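PDB 5LKB: glutathione S-transferase omega-like 2 from Saccharomyces cerevisiae, which uses glutathione in thiol-transferase chemistry and reduces dehydroascorbate and dimethylarsinic acid, and may take part in cell wall organization and biogenesis. Local coordinates for residues Ala45-His50 and Leu344-Ser349; Asp281-Ala286 and Trp328-Phe333; Thr293-Asp298 and Tyr335-Asp340. One frame throughout, in Å; residues are numbered along the deposited sequence.

Contact 1 of 3, residues Ala45-His50 and Leu344-Ser349; sequences ACPWAH and LHYTRS
Ala45 and Pro47 flank the nucleophile Cys46 in the Cys-Pro-Trp-Ala active-site motif, and both pack against helix 339-349 through His345 and Tyr346. Cys46 itself takes no part in the contact, its CB pointing away from that helix. As N-cap of helix 47-58, Cys46 receives the amide of Ala49, whose N lies 3.2 Å from Cys46 SG along an almost straight N-H (176°), a capping bond that holds the sulfur near the first helical turn. The Ala45 methyl packs obliquely against the His345 ring on its CD2 side, Ala45 CB lying roughly 3.9 Å from His345 CD2. CG of His345 stands anti to the backbone N (chi1 166°), which carries the ring past Ala45 to where its ND1 bonds to Trp72 O and its NE2 to a glycerol that probably came from the crystallisation liquor. Tyr346 reaches further: its CE1 passes 3.7 Å from Ala45 O, and its hydroxyl ends beside the proline ring, Tyr346 OH lying 3.4 Å from Pro47 CD. That buried hydroxyl is satisfied by Tyr224 and Tyr301. His345 also packs on Tyr346, His345 CD2 lying 3.7 Å above one face of the Tyr346 ring, near its rim. The contact thus sets the last helix of the chain, 339-349, against the start of helix 47-58, with helix 285-304 packed on Pro47 and Tyr346 and the glutathione-binding Trp79 close to His345.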
loop_
_atom_site.group_PDB
_atom_site.type_symbol
_atom_site.label_atom_id
_atom_site.label_comp_id
_atom_site.label_asym_id
_atom_site.label_seq_id
_atom_site.Cartn_x
_atom_site.Cartn_y
_atom_site.Cartn_z
ATOM N N ALA A 45 17.175 -10.229 2.239
ATOM C CA ALA A 45 16.218 -9.150 1.982
ATOM C C ALA A 45 16.620 -8.307 0.772
ATOM O O ALA A 45 15.760 -7.663 0.131
ATOM C CB ALA A 45 16.132 -8.228 3.182
ATOM N N CYS A 46 17.955 -8.287 0.468
ATOM C CA CYS A 46 18.517 -7.326 -0.471
ATOM C C CYS A 46 18.372 -7.842 -1.890
ATOM O O CYS A 46 18.862 -8.937 -2.180
ATOM C CB CYS A 46 20.027 -7.156 -0.189
ATOM S SG CYS A 46 20.884 -6.201 -1.421
ATOM N N PRO A 47 17.804 -7.069 -2.827
ATOM C CA PRO A 47 17.646 -7.542 -4.198
ATOM C C PRO A 47 18.964 -7.595 -4.965
ATOM O O PRO A 47 19.057 -8.290 -5.986
ATOM C CB PRO A 47 16.683 -6.497 -4.807
ATOM C CG PRO A 47 16.974 -5.260 -4.086
ATOM C CD PRO A 47 17.227 -5.692 -2.660
ATOM N N TRP A 48 19.925 -6.786 -4.528
ATOM C CA TRP A 48 21.249 -6.784 -5.152
ATOM C C TRP A 48 21.964 -8.078 -4.794
ATOM O O TRP A 48 22.479 -8.801 -5.675
ATOM C CB TRP A 48 21.987 -5.509 -4.675
ATOM C CG TRP A 48 21.199 -4.228 -4.743
ATOM C CD1 TRP A 48 20.604 -3.598 -3.694
ATOM C CD2 TRP A 48 20.791 -3.497 -5.917
ATOM N NE1 TRP A 48 19.869 -2.531 -4.121
ATOM C CE2 TRP A 48 19.992 -2.421 -5.481
ATOM C CE3 TRP A 48 21.065 -3.611 -7.281
ATOM C CZ2 TRP A 48 19.471 -1.488 -6.355
ATOM C CZ3 TRP A 48 20.570 -2.687 -8.141
ATOM C CH2 TRP A 48 19.761 -1.620 -7.672
ATOM N N ALA A 49 22.009 -8.385 -3.492
ATOM C CA ALA A 49 22.598 -9.650 -3.047
ATOM C C ALA A 49 21.832 -10.841 -3.597
ATOM O O ALA A 49 22.407 -11.886 -3.909
ATOM C CB ALA A 49 22.640 -9.676 -1.521
ATOM N N HIS A 50 20.504 -10.714 -3.734
ATOM C CA HIS A 50 19.712 -11.803 -4.251
ATOM C C HIS A 50 20.201 -12.204 -5.648
ATOM O O HIS A 50 20.167 -13.349 -6.000
ATOM C CB HIS A 50 18.215 -11.421 -4.195
ATOM C CG HIS A 50 17.258 -12.555 -4.410
ATOM N ND1 HIS A 50 15.874 -12.365 -4.371
ATOM C CD2 HIS A 50 17.464 -13.879 -4.576
ATOM C CE1 HIS A 50 15.292 -13.536 -4.533
ATOM N NE2 HIS A 50 16.233 -14.472 -4.649
ATOM N N LEU A 344 10.339 -8.094 6.583
ATOM C CA LEU A 344 10.867 -7.594 7.848
ATOM C C LEU A 344 11.977 -6.578 7.633
ATOM O O LEU A 344 11.999 -5.524 8.263
ATOM C CB LEU A 344 11.353 -8.757 8.724
ATOM C CG LEU A 344 10.281 -9.674 9.316
ATOM C CD1 LEU A 344 10.969 -10.918 9.850
ATOM C CD2 LEU A 344 9.552 -8.889 10.432
ATOM N N HIS A 345 12.914 -6.861 6.722
ATOM C CA HIS A 345 14.020 -5.912 6.542
ATOM C C HIS A 345 13.509 -4.503 6.294
ATOM O O HIS A 345 13.900 -3.537 6.975
ATOM C CB HIS A 345 14.923 -6.316 5.374
ATOM C CG HIS A 345 15.826 -5.210 4.973
ATOM N ND1 HIS A 345 16.804 -4.754 5.823
ATOM C CD2 HIS A 345 15.834 -4.387 3.890
ATOM C CE1 HIS A 345 17.366 -3.678 5.292
ATOM N NE2 HIS A 345 16.804 -3.438 4.118
ATOM N N TYR A 346 12.687 -4.348 5.251
ATOM C CA TYR A 346 12.339 -3.016 4.827
ATOM C C TYR A 346 11.495 -2.323 5.880
ATOM O O TYR A 346 11.753 -1.180 6.237
ATOM C CB TYR A 346 11.593 -3.084 3.504
ATOM C CG TYR A 346 12.481 -3.338 2.254
ATOM C CD1 TYR A 346 12.774 -4.628 1.825
ATOM C CD2 TYR A 346 12.938 -2.281 1.484
ATOM C CE1 TYR A 346 13.502 -4.834 0.705
ATOM C CE2 TYR A 346 13.709 -2.474 0.359
ATOM C CZ TYR A 346 13.999 -3.753 -0.020
ATOM O OH TYR A 346 14.695 -4.049 -1.166
ATOM N N THR A 347 10.463 -3.015 6.376
ATOM C CA THR A 347 9.513 -2.356 7.259
ATOM C C THR A 347 10.079 -2.095 8.655
ATOM O O THR A 347 9.646 -1.156 9.334
ATOM C CB THR A 347 8.232 -3.158 7.371
ATOM O OG1 THR A 347 8.507 -4.424 7.953
ATOM C CG2 THR A 347 7.527 -3.273 6.014
ATOM N N ARG A 348 11.005 -2.926 9.118
ATOM C CA ARG A 348 11.590 -2.761 10.443
ATOM C C ARG A 348 12.845 -1.916 10.447
ATOM O O ARG A 348 13.203 -1.412 11.511
ATOM C CB ARG A 348 11.943 -4.115 11.052
ATOM C CG ARG A 348 10.804 -5.125 11.147
ATOM C CD ARG A 348 9.724 -4.596 12.083
ATOM N NE ARG A 348 8.721 -5.627 12.343
ATOM C CZ ARG A 348 8.859 -6.636 13.191
ATOM N NH1 ARG A 348 9.974 -6.742 13.946
ATOM N NH2 ARG A 348 7.932 -7.571 13.259
ATOM N N SER A 349 13.487 -1.694 9.305
ATOM C CA SER A 349 14.733 -0.930 9.314
ATOM C C SER A 349 14.578 0.520 8.893
ATOM O O SER A 349 15.392 1.345 9.298
ATOM C CB SER A 349 15.764 -1.568 8.383
ATOM O OG SER A 349 15.974 -2.940 8.643
#

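Contact 2 of 3, residues Asp281-Ala286 and Trp328-Phe333; sequences DQLTEA and WNYDAF
Leu283 extends its forked end between two aromatic residues of segment 328-333, giving one methyl to each. CD1 is the closer branch, with Leu283 CD1 3.9 Å from Phe333 CZ at the far end of that ring. The other branch approaches the phenol more loosely, Leu283 CD2 lying 4.3 Å from Tyr330 CE2. Both methyls meet their rings obliquely, and the leucine and phenylalanine side chains run alongside one another, pointing opposite ways. The leucine achieves this reach by holding CG anti to its backbone N (chi1 178°), which sends the fork toward the 328-333 segment. Its partners are held by a tight change of direction: Tyr330 leaves helix 317-329 and immediately serves as N-cap of the short helix 331-334, whose first turn is closed by Phe333 N bonding to Tyr330 O at 3.0 Å. Both rings are therefore presented by one turn of chain to the same leucine.

Just after Leu283, Thr284 starts helix 285-304 as its N-cap, Thr284 OG1 accepting from Ala286 N at 3.0 Å with a bent N-H (137°). Asp287 in turn accepts the amide of Thr284, which is one half of a capping box and recalls the Ser/Thr-Xaa-Xaa-Asp signature found at the start of the corresponding helix in many glutathione transferases. The contact is wholly apolar, and the wider surroundings continue it: Leu326 of helix 317-329 touches both Leu283 and Phe333, the Phe333 ring meets Tyr291 edge-to-face, and Leu58 and Ile54 of helix 47-58 cover Leu283 and Phe333 respectively, so that helices from both domains converge here.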
loop_
_atom_site.group_PDB
_atom_site.type_symbol
_atom_site.label_atom_id
_atom_site.label_comp_id
_atom_site.label_asym_id
_atom_site.label_seq_id
_atom_site.Cartn_x
_atom_site.Cartn_y
_atom_site.Cartn_z
ATOM N N ASP A 281 15.213 -15.785 -26.172
ATOM C CA ASP A 281 14.314 -16.899 -25.927
ATOM C C ASP A 281 14.844 -17.864 -24.870
ATOM O O ASP A 281 14.398 -19.004 -24.797
ATOM C CB ASP A 281 14.020 -17.612 -27.250
ATOM C CG ASP A 281 15.260 -18.171 -27.893
ATOM O OD1 ASP A 281 16.377 -17.835 -27.458
ATOM O OD2 ASP A 281 15.123 -18.963 -28.847
ATOM N N GLN A 282 15.785 -17.416 -24.032
ATOM C CA GLN A 282 16.343 -18.219 -22.953
ATOM C C GLN A 282 16.527 -17.341 -21.705
ATOM O O GLN A 282 16.605 -16.111 -21.789
ATOM C CB GLN A 282 17.727 -18.795 -23.356
ATOM C CG GLN A 282 18.716 -17.667 -23.559
ATOM C CD GLN A 282 20.151 -18.097 -23.789
ATOM O OE1 GLN A 282 20.568 -18.252 -24.920
ATOM N NE2 GLN A 282 20.925 -18.224 -22.707
ATOM N N LEU A 283 16.680 -18.023 -20.561
ATOM C CA LEU A 283 16.994 -17.348 -19.308
ATOM C C LEU A 283 18.365 -16.702 -19.381
ATOM O O LEU A 283 19.364 -17.336 -19.745
ATOM C CB LEU A 283 16.945 -18.342 -18.171
ATOM C CG LEU A 283 17.285 -17.891 -16.750
ATOM C CD1 LEU A 283 16.142 -17.093 -16.237
ATOM C CD2 LEU A 283 17.593 -19.046 -15.799
ATOM N N THR A 284 18.420 -15.448 -19.035
ATOM C CA THR A 284 19.628 -14.661 -18.976
ATOM C C THR A 284 19.699 -13.852 -17.699
ATOM O O THR A 284 18.720 -13.733 -16.919
ATOM C CB THR A 284 19.776 -13.710 -20.170
ATOM O OG1 THR A 284 18.960 -12.538 -19.968
ATOM C CG2 THR A 284 19.471 -14.402 -21.516
ATOM N N GLU A 285 20.861 -13.244 -17.518
ATOM C CA GLU A 285 21.111 -12.291 -16.453
ATOM C C GLU A 285 20.063 -11.175 -16.404
ATOM O O GLU A 285 19.770 -10.649 -15.318
ATOM C CB GLU A 285 22.466 -11.647 -16.708
ATOM C CG GLU A 285 22.827 -10.585 -15.770
ATOM C CD GLU A 285 24.164 -9.937 -16.145
ATOM O OE1 GLU A 285 24.163 -8.786 -16.635
ATOM O OE2 GLU A 285 25.201 -10.592 -15.915
ATOM N N ALA A 286 19.547 -10.767 -17.567
ATOM C CA ALA A 286 18.542 -9.699 -17.587
ATOM C C ALA A 286 17.330 -10.124 -16.781
ATOM O O ALA A 286 16.733 -9.299 -16.067
ATOM C CB ALA A 286 18.107 -9.395 -19.023
ATOM N N TRP A 328 8.078 -20.226 -9.439
ATOM C CA TRP A 328 7.560 -21.567 -9.154
ATOM C C TRP A 328 8.307 -22.659 -9.868
ATOM O O TRP A 328 8.337 -23.794 -9.382
ATOM C CB TRP A 328 6.077 -21.669 -9.470
ATOM C CG TRP A 328 5.216 -20.800 -8.563
ATOM C CD1 TRP A 328 4.632 -19.627 -8.894
ATOM C CD2 TRP A 328 4.849 -21.063 -7.200
ATOM N NE1 TRP A 328 3.919 -19.106 -7.816
ATOM C CE2 TRP A 328 4.043 -19.964 -6.757
ATOM C CE3 TRP A 328 5.151 -22.099 -6.292
ATOM C CZ2 TRP A 328 3.493 -19.933 -5.473
ATOM C CZ3 TRP A 328 4.623 -22.050 -5.012
ATOM C CH2 TRP A 328 3.801 -20.974 -4.622
ATOM N N ASN A 329 8.869 -22.343 -11.026
ATOM C CA ASN A 329 9.364 -23.383 -11.910
ATOM C C ASN A 329 10.878 -23.482 -11.924
ATOM O O ASN A 329 11.417 -24.433 -12.523
ATOM C CB ASN A 329 8.814 -23.256 -13.338
ATOM C CG ASN A 329 7.341 -23.564 -13.388
ATOM O OD1 ASN A 329 6.903 -24.493 -12.690
ATOM N ND2 ASN A 329 6.577 -22.800 -14.154
ATOM N N TYR A 330 11.596 -22.578 -11.256
ATOM C CA TYR A 330 13.062 -22.616 -11.174
ATOM C C TYR A 330 13.490 -22.577 -9.712
ATOM O O TYR A 330 13.330 -21.549 -9.047
ATOM C CB TYR A 330 13.662 -21.441 -11.921
ATOM C CG TYR A 330 13.444 -21.477 -13.393
ATOM C CD1 TYR A 330 12.234 -21.237 -13.979
ATOM C CD2 TYR A 330 14.524 -21.774 -14.239
ATOM C CE1 TYR A 330 12.057 -21.290 -15.353
ATOM C CE2 TYR A 330 14.350 -21.810 -15.605
ATOM C CZ TYR A 330 13.150 -21.586 -16.162
ATOM O OH TYR A 330 12.988 -21.641 -17.541
ATOM N N ASP A 331 14.046 -23.677 -9.212
ATOM C CA ASP A 331 14.407 -23.749 -7.804
ATOM C C ASP A 331 15.420 -22.669 -7.400
ATOM O O ASP A 331 15.445 -22.258 -6.230
ATOM C CB ASP A 331 15.018 -25.105 -7.459
ATOM C CG ASP A 331 14.013 -26.249 -7.514
ATOM O OD1 ASP A 331 12.798 -26.001 -7.655
ATOM O OD2 ASP A 331 14.523 -27.390 -7.430
ATOM N N ALA A 332 16.308 -22.249 -8.318
ATOM C CA ALA A 332 17.305 -21.220 -7.978
ATOM C C ALA A 332 16.641 -19.927 -7.541
ATOM O O ALA A 332 17.247 -19.172 -6.781
ATOM C CB ALA A 332 18.207 -20.907 -9.166
ATOM N N PHE A 333 15.448 -19.666 -8.079
ATOM C CA PHE A 333 14.657 -18.492 -7.724
ATOM C C PHE A 333 13.840 -18.747 -6.454
ATOM O O PHE A 333 14.015 -18.054 -5.442
ATOM C CB PHE A 333 13.789 -18.094 -8.912
ATOM C CG PHE A 333 14.550 -17.540 -10.105
ATOM C CD1 PHE A 333 15.195 -18.395 -11.004
ATOM C CD2 PHE A 333 14.659 -16.187 -10.330
ATOM C CE1 PHE A 333 15.862 -17.883 -12.137
ATOM C CE2 PHE A 333 15.307 -15.683 -11.468
ATOM C CZ PHE A 333 15.948 -16.550 -12.362
#

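Contact 3 of 3, residues Thr293-Asp298 and Tyr335-Asp340; sequences TVIRFD and YTTDFD
A small apolar contact, finished by a ring edge directed at a helix carbonyl, joins the middle of helix 285-304 to the link that leads from helix 331-334 into helix 339-349. Ile295 supplies one side. Its CG1 lies anti to the backbone N (chi1 -156°) and points across to two partners at once: Ile295 CG1 is 3.8 Å from Thr337 CG2 and 3.9 Å from Phe339 CZ. The isoleucine and phenylalanine side chains cross at about a right angle, whereas the threonine is met obliquely. The Phe339 ring is used on two sides. Its edge turns to the backbone of the opposing helix, Phe339 CE1 standing 3.6 Å from Ile295 O with the oxygen in the ring plane, while one face receives the methyl of Thr337, CG2 being 3.6 Å above that plane and offset toward the rim. The polar branch of Thr337 goes elsewhere, to Phe333 O and the hydroxyl of Tyr291, which leaves its methyl for the hydrophobic side. Asp338 then starts the helix as N-cap, its OD1 accepting from His341 N. Were Phe339 exchanged for an alanine, the Thr337 methyl would probably lose the ring face it lies on and Ile295 CG1 its aromatic neighbour, opening a gap between helix and link. Val323 of helix 317-329 also packs on Ile295, and Pro299 on Phe339. Shape rather than charge carries the contact, and the in-plane meeting of ring edge and carbonyl oxygen is consistent with a mild electrostatic attraction from the ring C-H.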
loop_
_atom_site.group_PDB
_atom_site.type_symbol
_atom_site.label_atom_id
_atom_site.label_comp_id
_atom_site.label_asym_id
_atom_site.label_seq_id
_atom_site.Cartn_x
_atom_site.Cartn_y
_atom_site.Cartn_z
ATOM N N THR A 293 13.814 -7.336 -8.163
ATOM C CA THR A 293 12.919 -6.219 -7.883
ATOM C C THR A 293 11.472 -6.666 -7.959
ATOM O O THR A 293 10.639 -6.317 -7.092
ATOM C CB THR A 293 13.174 -5.058 -8.835
ATOM O OG1 THR A 293 14.523 -4.601 -8.652
ATOM C CG2 THR A 293 12.210 -3.903 -8.561
ATOM N N VAL A 294 11.092 -7.298 -9.071
ATOM C CA VAL A 294 9.691 -7.645 -9.308
ATOM C C VAL A 294 9.151 -8.550 -8.200
ATOM O O VAL A 294 8.025 -8.344 -7.739
ATOM C CB VAL A 294 9.458 -8.254 -10.707
ATOM C CG1 VAL A 294 7.964 -8.650 -10.923
ATOM C CG2 VAL A 294 9.815 -7.259 -11.807
ATOM N N ILE A 295 9.946 -9.505 -7.689
ATOM C CA ILE A 295 9.480 -10.407 -6.630
ATOM C C ILE A 295 9.218 -9.685 -5.308
ATOM O O ILE A 295 8.421 -10.158 -4.488
ATOM C CB ILE A 295 10.457 -11.604 -6.465
ATOM C CG1 ILE A 295 9.728 -12.799 -5.846
ATOM C CG2 ILE A 295 11.671 -11.238 -5.676
ATOM C CD1 ILE A 295 8.668 -13.442 -6.701
ATOM N N ARG A 296 9.868 -8.543 -5.099
ATOM C CA ARG A 296 9.714 -7.695 -3.918
ATOM C C ARG A 296 8.638 -6.625 -4.105
ATOM O O ARG A 296 8.288 -5.907 -3.143
ATOM C CB ARG A 296 11.074 -7.050 -3.571
ATOM C CG ARG A 296 12.062 -8.013 -3.004
ATOM C CD ARG A 296 13.463 -7.371 -2.910
ATOM N NE ARG A 296 14.384 -8.318 -2.227
ATOM C CZ ARG A 296 14.814 -9.482 -2.748
ATOM N NH1 ARG A 296 14.540 -9.799 -3.969
ATOM N NH2 ARG A 296 15.482 -10.299 -1.973
ATOM N N PHE A 297 8.120 -6.501 -5.316
ATOM C CA PHE A 297 7.314 -5.312 -5.630
ATOM C C PHE A 297 5.990 -5.333 -4.893
ATOM O O PHE A 297 5.663 -4.366 -4.164
ATOM C CB PHE A 297 7.109 -5.202 -7.149
ATOM C CG PHE A 297 6.695 -3.834 -7.615
ATOM C CD1 PHE A 297 5.357 -3.475 -7.665
ATOM C CD2 PHE A 297 7.634 -2.936 -8.040
ATOM C CE1 PHE A 297 4.995 -2.209 -8.076
ATOM C CE2 PHE A 297 7.247 -1.648 -8.452
ATOM C CZ PHE A 297 5.961 -1.289 -8.489
ATOM N N ASP A 298 5.225 -6.433 -5.026
ATOM C CA ASP A 298 3.948 -6.480 -4.316
ATOM C C ASP A 298 4.127 -6.677 -2.821
ATOM O O ASP A 298 3.387 -6.043 -2.047
ATOM C CB ASP A 298 3.001 -7.526 -4.926
ATOM C CG ASP A 298 2.560 -7.176 -6.331
ATOM O OD1 ASP A 298 2.899 -6.069 -6.801
ATOM O OD2 ASP A 298 1.825 -7.974 -6.960
ATOM N N TYR A 335 13.973 -20.936 -4.026
ATOM C CA TYR A 335 14.623 -21.306 -2.769
ATOM C C TYR A 335 15.698 -20.340 -2.342
ATOM O O TYR A 335 16.299 -20.513 -1.271
ATOM C CB TYR A 335 15.095 -22.775 -2.801
ATOM C CG TYR A 335 13.909 -23.705 -2.944
ATOM C CD1 TYR A 335 12.981 -23.820 -1.932
ATOM C CD2 TYR A 335 13.670 -24.377 -4.113
ATOM C CE1 TYR A 335 11.836 -24.659 -2.052
ATOM C CE2 TYR A 335 12.528 -25.207 -4.248
ATOM C CZ TYR A 335 11.629 -25.315 -3.206
ATOM O OH TYR A 335 10.496 -26.110 -3.283
ATOM N N THR A 336 15.846 -19.235 -3.076
ATOM C CA THR A 336 16.605 -18.087 -2.613
ATOM C C THR A 336 15.745 -16.900 -2.249
ATOM O O THR A 336 16.298 -15.876 -1.827
ATOM C CB THR A 336 17.603 -17.608 -3.661
ATOM O OG1 THR A 336 17.027 -17.224 -4.897
ATOM C CG2 THR A 336 18.682 -18.714 -3.959
ATOM N N THR A 337 14.422 -17.040 -2.383
ATOM C CA THR A 337 13.456 -15.960 -2.133
ATOM C C THR A 337 12.867 -16.192 -0.754
ATOM O O THR A 337 12.162 -17.190 -0.541
ATOM C CB THR A 337 12.395 -15.932 -3.210
ATOM O OG1 THR A 337 13.017 -15.750 -4.486
ATOM C CG2 THR A 337 11.394 -14.765 -2.991
ATOM N N ASP A 338 13.160 -15.293 0.188
ATOM C CA ASP A 338 12.729 -15.404 1.579
ATOM C C ASP A 338 11.858 -14.175 1.857
ATOM O O ASP A 338 12.358 -13.075 2.109
ATOM C CB ASP A 338 13.915 -15.545 2.542
ATOM C CG ASP A 338 13.464 -15.825 3.964
ATOM O OD1 ASP A 338 12.502 -15.167 4.493
ATOM O OD2 ASP A 338 14.090 -16.720 4.580
ATOM N N PHE A 339 10.537 -14.381 1.816
ATOM C CA PHE A 339 9.630 -13.270 2.020
ATOM C C PHE A 339 9.602 -12.759 3.457
ATOM O O PHE A 339 9.241 -11.594 3.658
ATOM C CB PHE A 339 8.215 -13.654 1.578
ATOM C CG PHE A 339 8.074 -13.854 0.064
ATOM C CD1 PHE A 339 8.237 -12.770 -0.804
ATOM C CD2 PHE A 339 7.825 -15.099 -0.478
ATOM C CE1 PHE A 339 8.116 -12.933 -2.158
ATOM C CE2 PHE A 339 7.702 -15.278 -1.852
ATOM C CZ PHE A 339 7.846 -14.224 -2.704
ATOM N N ASP A 340 9.955 -13.552 4.472
ATOM C CA ASP A 340 10.045 -13.009 5.808
ATOM C C ASP A 340 11.196 -12.034 5.905
ATOM O O ASP A 340 11.014 -10.937 6.423
ATOM C CB ASP A 340 10.166 -14.099 6.861
ATOM C CG ASP A 340 8.922 -14.987 6.947
ATOM O OD1 ASP A 340 7.811 -14.515 6.757
ATOM O OD2 ASP A 340 9.055 -16.189 7.168
#

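In the fold
The three contacts show how burial and chemistry vary around a shared set of helices. Contact 1 is fully buried and unites the two domains at the active site; contacts 2 and 3 are partly buried and lie within the C-terminal domain. Helix 339-349 serves contacts 1 and 3, helix 285-304 contacts 2 and 3. Contact 2 relies on aliphatic-aromatic packing away from the annotated sites, contact 3 adds a backbone carbonyl at a ring edge, and contact 1 sets aromatic side chains with polar ends beside the catalytic motif. Polar bonds join contacts 1 and 3: Arg296 NE to Ala45 O and Thr336 OG1 to His50 NE2.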